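Local coordinates for phosphoprotein (Lettuce necrotic yellows virus, PDB 3T4R) that probably acts as a non-catalytic polymerase cofactor, holding the viral RNA polymerase L on the nucleoprotein-RNA template and keeping soluble nucleoprotein off non-genomic RNA, at residues 24-27 with 28-31. Numbering follows the deposited sequence.
Sequences QYTP and LIVD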
loop_
_atom_site.group_PDB
_atom_site.type_symbol
_atom_site.label_atom_id
_atom_site.label_comp_id
_atom_site.label_asym_id
_atom_site.label_seq_id
_atom_site.Cartn_x
_atom_site.Cartn_y
_atom_site.Cartn_z
ATOM N N GLN A 24 9.049 -4.133 7.121
ATOM C CA GLN A 24 8.855 -3.654 8.472
ATOM C C GLN A 24 7.410 -3.232 8.763
ATOM O O GLN A 24 7.110 -2.974 9.905
ATOM C CB GLN A 24 9.880 -2.567 8.882
ATOM N N TYR A 25 6.537 -3.173 7.743
ATOM C CA TYR A 25 5.070 -3.019 7.976
ATOM C C TYR A 25 4.523 -4.174 8.769
ATOM O O TYR A 25 4.923 -5.323 8.546
ATOM C CB TYR A 25 4.293 -2.902 6.666
ATOM C CG TYR A 25 4.661 -1.673 5.840
ATOM C CD1 TYR A 25 5.296 -0.563 6.412
ATOM C CD2 TYR A 25 4.356 -1.608 4.487
ATOM C CE1 TYR A 25 5.641 0.547 5.630
ATOM C CE2 TYR A 25 4.715 -0.501 3.695
ATOM C CZ TYR A 25 5.326 0.557 4.277
ATOM O OH TYR A 25 5.622 1.629 3.502
ATOM N N THR A 26 3.596 -3.895 9.692
ATOM C CA THR A 26 2.945 -4.995 10.405
ATOM C C THR A 26 1.804 -5.450 9.496
ATOM O O THR A 26 1.438 -4.701 8.647
ATOM C CB THR A 26 2.454 -4.561 11.753
ATOM O OG1 THR A 26 1.680 -3.366 11.613
ATOM C CG2 THR A 26 3.637 -4.284 12.666
ATOM N N PRO A 27 1.254 -6.674 9.660
ATOM C CA PRO A 27 0.080 -7.045 8.847
ATOM C C PRO A 27 -1.094 -6.038 8.870
ATOM O O PRO A 27 -1.685 -5.761 7.862
ATOM C CB PRO A 27 -0.370 -8.346 9.478
ATOM C CG PRO A 27 0.877 -8.909 10.089
ATOM C CD PRO A 27 1.659 -7.757 10.582
ATOM N N LEU A 28 -1.374 -5.460 10.019
ATOM C CA LEU A 28 -2.437 -4.455 10.192
ATOM C C LEU A 28 -2.113 -3.174 9.440
ATOM O O LEU A 28 -2.982 -2.576 8.855
ATOM C CB LEU A 28 -2.635 -4.096 11.680
ATOM C CG LEU A 28 -3.171 -5.218 12.574
ATOM C CD1 LEU A 28 -3.593 -4.680 13.910
ATOM C CD2 LEU A 28 -4.328 -5.930 11.925
ATOM N N ILE A 29 -0.838 -2.793 9.405
ATOM C CA ILE A 29 -0.433 -1.638 8.594
ATOM C C ILE A 29 -0.538 -1.954 7.118
ATOM O O ILE A 29 -1.056 -1.124 6.366
ATOM C CB ILE A 29 1.038 -1.164 8.971
ATOM C CG1 ILE A 29 1.072 -0.840 10.455
ATOM C CG2 ILE A 29 1.625 -0.044 8.021
ATOM C CD1 ILE A 29 1.607 0.505 10.868
ATOM N N VAL A 30 -0.054 -3.105 6.663
ATOM C CA VAL A 30 -0.302 -3.503 5.253
ATOM C C VAL A 30 -1.814 -3.372 4.865
ATOM O O VAL A 30 -2.187 -2.758 3.841
ATOM C CB VAL A 30 0.237 -4.949 4.933
ATOM C CG1 VAL A 30 -0.170 -5.365 3.541
ATOM C CG2 VAL A 30 1.771 -5.015 5.051
ATOM N N ASP A 31 -2.678 -3.953 5.690
ATOM C CA ASP A 31 -4.121 -3.888 5.489
ATOM C C ASP A 31 -4.627 -2.481 5.444
ATOM O O ASP A 31 -5.473 -2.166 4.646
ATOM C CB ASP A 31 -4.894 -4.644 6.589
ATOM C CG ASP A 31 -4.790 -6.157 6.476
ATOM O OD1 ASP A 31 -4.500 -6.703 5.412
ATOM O OD2 ASP A 31 -5.109 -6.815 7.451
#
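Thr26 meets Ile29 through a first torsion (chi1 51°) that sets its OG1 between its own backbone N and carbonyl carbon, and from there the hydroxyl faces the start of helix 27-33. Tyr25 has its CG anti to the carbonyl carbon; this torsion (chi1 -63°) puts the root of the ring beside Ile29 CG2, while the far end of the ring leads away from the helix start. Thr26 is the N-cap residue. Its OG1 accepts a weak, bent bond from Ile29 N at 3.4 Å. The position of OG1 is not very certain, because it lies too close to the Ile29 side chain in the model. The main-chain bonds are firmer. Val30 N donates to Thr26 O at 3.0 Å in an almost straight line, with an N-H...O angle of 172°. Asp31 N donates to Pro27 O, also at 3.0 Å. These two i to i+4 bonds form the first turn. Pro27 occupies the N1 position, where its lack of an N-H costs no helical bond. Pro27 O also takes a weak bond from Arg5.

An apolar patch lies beside the cap. Tyr25 CB packs on Val30 CG2 at 3.7 Å, and this methyl sits at the ring edge, near its plane. Ile29 CG2 approaches Tyr25 CD1 obliquely at 4.0 Å. The two side chains cross at about a right angle. Val30 is buried and also rests on Arg5, Lys8 and Glu9 of helix 4-14, while Tyr25 touches Leu12 of the same helix. The Asp31 carboxylate is salt-bridged to Arg5, with a weaker, long pairing to Lys8. These contacts of Val30, Tyr25 and Asp31 hold the start of helix 27-33 against helix 4-14 in the helical C-terminal domain of the phosphoprotein. The start itself is a helix N-cap made by Thr26, with Pro27 at the first helical position.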